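Local coordinates for cell surface protein (PDB 4GT6) that is of unknown function but, as an extracellular protein built on BspA-type leucine-rich repeats, probably binds other proteins at the bacterial cell surface, at residues A[60-63]-A[64-68]; A[149-152]-A[153-157]; A[237-240]-A[241-244]. All coordinates share one frame; numbering follows the deposited sequence. Where two conformers were deposited one is given.

Contact 1 (A[60-63]-A[64-68]); sequences CNYK and YVLTS. With EDO (1,2-ethanediol), chain N.
In the BspA-type leucine-rich repeat region, where the chain bends round a surface loop toward its next strand, Tyr-62 and Tyr-64 form a T-shaped pair. The edge of the Tyr-64 ring points at a face of Tyr-62, with centroids 5.5 Å apart and planes at 73°. The leading atom is Tyr-64 CD2, which lies 3.8 Å from Tyr-62 CE1 and about as far from CZ. The backbone N of Tyr-64 sits over a face of Tyr-62 as well, offset toward the rim. With CG anti to its own backbone N (chi1 -176°), Tyr-62 carries its ring forward along the loop, and its CD2 comes within 3.6 Å of Leu-66 CB, approaching obliquely. Val-65 O lies at the ring's edge, and Tyr-62 OH is hydrogen-bonded to Glu-33 O, outside the loop segment.

Lys-63 and Tyr-64 run side by side in the same direction. Lys-63 CG stands almost centrally over the Tyr-64 face, a CH-pi contact of 3.7 Å to the centroid and 9° off the ring normal. Farther out, the lysine chain bends at chi3, which keeps CE near the ring and brings NZ to 3.6 Å from Tyr-64 OH, too far for a hydrogen bond. A water donates to Tyr-64 O at 2.8 Å and, weakly, to Tyr-62 O. A leucine in place of Tyr-62 would probably leave the edge of Tyr-64 without an aromatic face and Glu-33 O without its hydroxyl partner.

A 1,2-ethanediol, probably from the crystallisation liquor, places O1 3.4 Å from Tyr-62 CD1. Leu-66 packs against Ile-36 of strand 35-37, so that the loop between strands 47-54 and 68-71 rests against the preceding part of the chain.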
loop_
_atom_site.group_PDB
_atom_site.type_symbol
_atom_site.label_atom_id
_atom_site.label_comp_id
_atom_site.label_asym_id
_atom_site.label_seq_id
_atom_site.Cartn_x
_atom_site.Cartn_y
_atom_site.Cartn_z
ATOM N N CYS A 60 -18.085 7.121 -13.021
ATOM C CA CYS A 60 -17.168 6.002 -13.199
ATOM C C CYS A 60 -16.816 5.855 -14.686
ATOM O O CYS A 60 -17.723 5.755 -15.527
ATOM C CB CYS A 60 -17.782 4.717 -12.657
ATOM S SG CYS A 60 -16.689 3.278 -12.796
ATOM N N ASN A 61 -15.509 5.898 -15.021
ATOM C CA ASN A 61 -15.050 5.800 -16.419
ATOM C C ASN A 61 -15.709 6.876 -17.311
ATOM O O ASN A 61 -15.980 6.617 -18.476
ATOM C CB ASN A 61 -15.317 4.397 -17.005
ATOM C CG ASN A 61 -14.472 3.335 -16.377
ATOM O OD1 ASN A 61 -13.260 3.503 -16.244
ATOM N ND2 ASN A 61 -15.099 2.240 -15.924
ATOM N N TYR A 62 -15.945 8.078 -16.760
ATOM C CA TYR A 62 -16.586 9.197 -17.489
ATOM C C TYR A 62 -15.843 9.372 -18.797
ATOM O O TYR A 62 -14.627 9.513 -18.772
ATOM C CB TYR A 62 -16.524 10.454 -16.615
ATOM C CG TYR A 62 -17.235 11.659 -17.195
ATOM C CD1 TYR A 62 -18.618 11.654 -17.381
ATOM C CD2 TYR A 62 -16.545 12.841 -17.444
ATOM C CE1 TYR A 62 -19.292 12.787 -17.848
ATOM C CE2 TYR A 62 -17.201 13.981 -17.908
ATOM C CZ TYR A 62 -18.577 13.953 -18.100
ATOM O OH TYR A 62 -19.219 15.068 -18.571
ATOM N N LYS A 63 -16.534 9.266 -19.937
ATOM C CA LYS A 63 -15.836 9.234 -21.228
ATOM C C LYS A 63 -15.425 10.621 -21.763
ATOM O O LYS A 63 -14.611 10.691 -22.685
ATOM C CB LYS A 63 -16.694 8.489 -22.273
ATOM C CG LYS A 63 -17.982 9.194 -22.674
ATOM C CD LYS A 63 -18.775 8.366 -23.697
ATOM C CE LYS A 63 -18.695 8.937 -25.089
ATOM N NZ LYS A 63 -19.906 8.601 -25.887
ATOM N N TYR A 64 -15.979 11.693 -21.210
ATOM C CA TYR A 64 -15.693 13.047 -21.673
ATOM C C TYR A 64 -14.585 13.702 -20.857
ATOM O O TYR A 64 -14.209 13.199 -19.802
ATOM C CB TYR A 64 -16.966 13.899 -21.590
ATOM C CG TYR A 64 -18.136 13.274 -22.316
ATOM C CD1 TYR A 64 -18.161 13.197 -23.707
ATOM C CD2 TYR A 64 -19.200 12.724 -21.612
ATOM C CE1 TYR A 64 -19.235 12.618 -24.380
ATOM C CE2 TYR A 64 -20.276 12.137 -22.271
ATOM C CZ TYR A 64 -20.285 12.075 -23.654
ATOM O OH TYR A 64 -21.362 11.516 -24.298
ATOM N N VAL A 65 -14.076 14.851 -21.335
ATOM C CA VAL A 65 -13.059 15.586 -20.583
ATOM C C VAL A 65 -13.677 16.039 -19.260
ATOM O O VAL A 65 -14.818 16.503 -19.252
ATOM C CB VAL A 65 -12.489 16.788 -21.388
ATOM C CG1 VAL A 65 -11.527 17.618 -20.520
ATOM C CG2 VAL A 65 -11.791 16.308 -22.667
ATOM N N LEU A 66 -12.932 15.904 -18.150
ATOM C CA LEU A 66 -13.436 16.328 -16.835
ATOM C C LEU A 66 -12.299 16.906 -16.032
ATOM O O LEU A 66 -11.326 16.192 -15.756
ATOM C CB LEU A 66 -14.102 15.173 -16.070
ATOM C CG LEU A 66 -14.631 15.541 -14.672
ATOM C CD1 LEU A 66 -15.768 16.582 -14.741
ATOM C CD2 LEU A 66 -15.096 14.280 -13.903
ATOM N N THR A 67 -12.415 18.194 -15.671
ATOM C CA THR A 67 -11.332 18.888 -14.964
ATOM C C THR A 67 -11.695 19.232 -13.508
ATOM O O THR A 67 -10.798 19.324 -12.665
ATOM C CB THR A 67 -10.894 20.152 -15.782
ATOM O OG1 THR A 67 -9.584 20.536 -15.391
ATOM C CG2 THR A 67 -11.863 21.335 -15.670
ATOM N N SER A 68 -12.974 19.477 -13.225
ATOM C CA SER A 68 -13.361 19.880 -11.876
ATOM C C SER A 68 -14.773 19.462 -11.543
ATOM O O SER A 68 -15.611 19.296 -12.429
ATOM C CB SER A 68 -13.241 21.403 -11.728
ATOM O OG SER A 68 -14.214 22.066 -12.517
HETATM C C1 EDO N . -21.263 9.060 -17.085
HETATM O O1 EDO N . -21.449 10.127 -16.167
HETATM C C2 EDO N . -20.000 8.248 -16.706
HETATM O O2 EDO N . -20.261 7.358 -15.648
HETATM O O HOH W 1 -12.661 12.026 -17.751
#

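Contact 2 (A[149-152]-A[153-157]); sequences TSVA and DGMFS
Met-155, a selenomethionine, folds back from the turn onto Val-151 and Ala-152. In the conformer described here, one of two modelled, its SE lies 3.9 Å from Val-151 CG1, and the two side chains meet at about a right angle. From there the chain bends at chi3 (-55°), swinging the terminal methyl CE of this conformer back to the alanine, where it is 3.9 Å from Ala-152 CB. The lower part of the same side chain is also engaged, with Met-155 CB 3.4 Å from Ala-152 O.

What brings these groups together is a type II beta turn from Ala-152 to Met-155. Met-155 N donates to Ala-152 O at 3.2 Å, with the N-H...O angle bent to 142°. Gly-154 occupies the turn position with positive phi, which favours glycine. A type I turn from Gly-154 to Ser-157 follows directly, closed by Ser-157 N donating to Gly-154 O. Across the Phe-156 ring, Met-155 CG sits 3.6 Å above one face, toward the rim.

Farther out, Asp-153 OD1 is hydrogen-bonded to Ser-130 OG, and Val-151 packs on Leu-167 and Ala-178. Strand 150-151 pairs in parallel with 173-174, the Val-151 backbone bonding to Ala-173 and Glu-175, while the backbone of Asp-153 in the turn bonds to Glu-131 of the preceding coil. Such coil-to-coil bonding is characteristic of a leucine-rich repeat solenoid, with aliphatic side chains filling its interior.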
loop_
_atom_site.group_PDB
_atom_site.type_symbol
_atom_site.label_atom_id
_atom_site.label_comp_id
_atom_site.label_asym_id
_atom_site.label_seq_id
_atom_site.Cartn_x
_atom_site.Cartn_y
_atom_site.Cartn_z
ATOM N N THR A 149 -11.837 5.642 12.069
ATOM C CA THR A 149 -11.296 4.594 12.970
ATOM C C THR A 149 -10.366 3.602 12.280
ATOM O O THR A 149 -9.749 2.775 12.958
ATOM C CB THR A 149 -12.433 3.875 13.714
ATOM O OG1 THR A 149 -13.352 3.336 12.750
ATOM C CG2 THR A 149 -13.173 4.822 14.680
ATOM N N SER A 150 -10.236 3.670 10.958
ATOM C CA SER A 150 -9.243 2.837 10.272
ATOM C C SER A 150 -8.880 3.405 8.928
ATOM O O SER A 150 -9.641 4.176 8.347
ATOM C CB SER A 150 -9.708 1.388 10.112
ATOM O OG SER A 150 -10.828 1.287 9.255
ATOM N N VAL A 151 -7.702 3.029 8.428
ATOM C CA VAL A 151 -7.291 3.417 7.089
ATOM C C VAL A 151 -7.547 2.163 6.282
ATOM O O VAL A 151 -6.839 1.169 6.474
ATOM C CB VAL A 151 -5.827 3.925 7.021
ATOM C CG1 VAL A 151 -5.443 4.246 5.567
ATOM C CG2 VAL A 151 -5.657 5.158 7.893
ATOM N N ALA A 152 -8.605 2.166 5.449
ATOM C CA ALA A 152 -9.025 0.956 4.716
ATOM C C ALA A 152 -7.952 0.493 3.715
ATOM O O ALA A 152 -7.055 1.262 3.361
ATOM C CB ALA A 152 -10.360 1.194 4.021
ATOM N N ASP A 153 -8.007 -0.782 3.328
ATOM C CA ASP A 153 -6.992 -1.400 2.472
ATOM C C ASP A 153 -6.786 -0.646 1.161
ATOM O O ASP A 153 -7.752 -0.188 0.545
ATOM C CB ASP A 153 -7.315 -2.874 2.183
ATOM C CG ASP A 153 -8.602 -3.112 1.438
ATOM O OD1 ASP A 153 -9.682 -3.076 2.083
ATOM O OD2 ASP A 153 -8.543 -3.285 0.213
ATOM N N GLY A 154 -5.519 -0.469 0.807
ATOM C CA GLY A 154 -5.089 0.179 -0.429
ATOM C C GLY A 154 -5.542 1.610 -0.599
ATOM O O GLY A 154 -5.546 2.115 -1.718
HETATM N N MSE A 155 -5.917 2.276 0.507
HETATM C CA MSE A 155 -6.475 3.633 0.427
HETATM C C MSE A 155 -5.590 4.597 -0.352
HETATM O O MSE A 155 -6.135 5.332 -1.185
HETATM C CB MSE A 155 -6.797 4.227 1.800
HETATM C CG MSE A 155 -7.330 5.687 1.715
HETATM SE SE MSE A 155 -8.016 6.292 3.400
HETATM C CE MSE A 155 -9.199 4.851 3.579
ATOM N N PHE A 156 -4.273 4.610 -0.123
ATOM C CA PHE A 156 -3.393 5.510 -0.852
ATOM C C PHE A 156 -2.338 4.760 -1.615
ATOM O O PHE A 156 -1.288 5.341 -1.895
ATOM C CB PHE A 156 -2.714 6.517 0.101
ATOM C CG PHE A 156 -3.687 7.389 0.860
ATOM C CD1 PHE A 156 -4.361 8.429 0.222
ATOM C CD2 PHE A 156 -3.927 7.175 2.211
ATOM C CE1 PHE A 156 -5.280 9.228 0.926
ATOM C CE2 PHE A 156 -4.821 7.997 2.922
ATOM C CZ PHE A 156 -5.503 8.996 2.268
ATOM N N SER A 157 -2.614 3.515 -2.027
ATOM C CA SER A 157 -1.608 2.795 -2.809
ATOM C C SER A 157 -1.215 3.592 -4.063
ATOM O O SER A 157 -2.098 4.094 -4.769
ATOM C CB SER A 157 -2.113 1.419 -3.230
ATOM O OG SER A 157 -2.470 0.640 -2.107
#

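Contact 3 (A[237-240]-A[241-244]); sequences RYPS and QRED
Arg-242 reaches back across Tyr-238 from the end of a type I beta turn, Pro-239 to Arg-242, in a loop of the leucine-rich repeat solenoid between strands 233-237 and 246-248. The turn is closed by Arg-242 N donating to Pro-239 O at 3.0 Å, with an N-H...O angle of 161° and the donor well above the carbonyl plane.

From this anchored backbone the arginine chain sets out with CG anti to N (chi1 -176°) and stays extended as far as NE, crossing the tyrosine at about a right angle. CB lies 3.3 Å from Pro-239 O and 3.9 Å from Tyr-238 CE1, with Pro-239 CG a little farther off in a ring that runs alongside. CG then passes near the phenol oxygen. CD comes nearest, 3.4 Å from Tyr-238 OH, approaching the ring obliquely. NE makes a nearly straight salt bridge of 2.9 Å to Asp-244 OD2, close to the guanidinium plane, meeting the carboxylate on its anti side and tilted out of the carboxylate plane. At the tip, the guanidinium lies only 12° from parallel to the tyrosine ring, with Tyr-238 CE2 over one of its faces. NH1 is hydrogen-bonded to Asp-221 O. The charged end is thus fixed by both a carboxylate and a main-chain carbonyl, which would limit its rotation.

The tyrosine is held from other directions: Pro-239 CD lies over one face of its ring near the rim, and Phe-261 stacks with it. Its backbone oxygen is gripped side-on by Arg-237, through NE and NH2 together, while Arg-237 NH1 forms a salt bridge with Asp-262. Ser-240 OG bonds to Asp-262 O, tying the turn to the same neighbouring loop. At the phenol's outer edge a water lies in the ring plane, 2.6 Å from Tyr-238 OH and within bonding distance of Arg-242 O and Asp-244 O.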
loop_
_atom_site.group_PDB
_atom_site.type_symbol
_atom_site.label_atom_id
_atom_site.label_comp_id
_atom_site.label_asym_id
_atom_site.label_seq_id
_atom_site.Cartn_x
_atom_site.Cartn_y
_atom_site.Cartn_z
ATOM N N ARG A 237 8.945 -2.502 8.974
ATOM C CA ARG A 237 9.401 -1.432 8.091
ATOM C C ARG A 237 10.711 -0.798 8.570
ATOM O O ARG A 237 10.761 -0.144 9.617
ATOM C CB ARG A 237 8.316 -0.327 7.934
ATOM C CG ARG A 237 8.682 0.820 6.997
ATOM C CD ARG A 237 8.627 0.411 5.518
ATOM N NE ARG A 237 9.944 -0.011 5.016
ATOM C CZ ARG A 237 10.177 -0.411 3.769
ATOM N NH1 ARG A 237 9.173 -0.542 2.906
ATOM N NH2 ARG A 237 11.418 -0.684 3.373
ATOM N N TYR A 238 11.764 -1.014 7.782
ATOM C CA TYR A 238 13.058 -0.356 7.952
ATOM C C TYR A 238 13.032 0.844 6.992
ATOM O O TYR A 238 12.679 0.650 5.831
ATOM C CB TYR A 238 14.204 -1.320 7.656
ATOM C CG TYR A 238 15.571 -0.700 7.870
ATOM C CD1 TYR A 238 16.209 0.004 6.846
ATOM C CD2 TYR A 238 16.254 -0.873 9.069
ATOM C CE1 TYR A 238 17.468 0.574 7.039
ATOM C CE2 TYR A 238 17.525 -0.334 9.263
ATOM C CZ TYR A 238 18.127 0.388 8.244
ATOM O OH TYR A 238 19.369 0.933 8.446
ATOM N N PRO A 239 13.371 2.078 7.427
ATOM C CA PRO A 239 13.215 3.242 6.525
ATOM C C PRO A 239 14.211 3.197 5.370
ATOM O O PRO A 239 15.404 3.082 5.606
ATOM C CB PRO A 239 13.419 4.472 7.438
ATOM C CG PRO A 239 13.840 3.958 8.762
ATOM C CD PRO A 239 13.830 2.462 8.779
ATOM N N SER A 240 13.706 3.194 4.122
ATOM C CA SER A 240 14.554 3.037 2.929
ATOM C C SER A 240 15.640 4.106 2.786
ATOM O O SER A 240 16.683 3.825 2.205
ATOM C CB SER A 240 13.697 3.036 1.668
ATOM O OG SER A 240 12.928 1.844 1.611
ATOM N N GLN A 241 15.402 5.315 3.311
ATOM C CA GLN A 241 16.374 6.401 3.215
ATOM C C GLN A 241 17.295 6.491 4.439
ATOM O O GLN A 241 18.147 7.387 4.493
ATOM C CB GLN A 241 15.662 7.743 2.942
ATOM C CG GLN A 241 15.047 7.793 1.540
ATOM C CD GLN A 241 16.090 7.725 0.446
ATOM O OE1 GLN A 241 17.150 8.342 0.523
ATOM N NE2 GLN A 241 15.816 6.985 -0.597
ATOM N N ARG A 242 17.207 5.527 5.374
ATOM C CA ARG A 242 18.117 5.502 6.538
ATOM C C ARG A 242 19.555 5.317 6.032
ATOM O O ARG A 242 19.843 4.374 5.288
ATOM C CB ARG A 242 17.698 4.399 7.502
ATOM C CG ARG A 242 18.529 4.375 8.747
ATOM C CD ARG A 242 17.811 3.582 9.791
ATOM N NE ARG A 242 18.691 3.361 10.938
ATOM C CZ ARG A 242 18.265 2.848 12.078
ATOM N NH1 ARG A 242 16.998 2.487 12.217
ATOM N NH2 ARG A 242 19.099 2.702 13.097
ATOM N N GLU A 243 20.458 6.217 6.428
ATOM C CA GLU A 243 21.815 6.238 5.866
ATOM C C GLU A 243 22.851 5.285 6.487
ATOM O O GLU A 243 23.951 5.167 5.941
ATOM C CB GLU A 243 22.360 7.671 5.897
ATOM C CG GLU A 243 21.544 8.581 4.985
ATOM C CD GLU A 243 22.046 9.999 4.794
ATOM O OE1 GLU A 243 23.255 10.244 5.008
ATOM O OE2 GLU A 243 21.244 10.847 4.342
ATOM N N ASP A 244 22.532 4.600 7.590
ATOM C CA ASP A 244 23.517 3.704 8.223
ATOM C C ASP A 244 23.961 2.578 7.292
ATOM O O ASP A 244 23.119 1.871 6.752
ATOM C CB ASP A 244 22.948 3.104 9.516
ATOM C CG ASP A 244 22.511 4.183 10.481
ATOM O OD1 ASP A 244 23.393 4.800 11.116
ATOM O OD2 ASP A 244 21.325 4.527 10.473
HETATM O O HOH W 2 20.505 1.912 6.284
HETATM O O HOH W 3 18.954 2.601 3.345
#

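In the fold
The three contacts follow one another along the chain without overlapping, and they sample successive parts of one elongated solenoid. Contact 1 lies at the surface, its centre about 26 Å from the centre of the chain; contact 2 is buried, its centre about 8 Å from that point. Contact 3 is on the opposite side from contact 1, their centres about 40 Å apart. Contact 2 stands between, its centre about 25 Å from that of contact 1 and 23 Å from that of contact 3; none touch. Contacts 1 and 2 both belong to the first BspA-type repeat region. Contacts 2 and 3 are built on beta turns and contact 1 on a loop, so the long scaffold is a continuous run of short strands joined by turns and loops, each bonded to its neighbours.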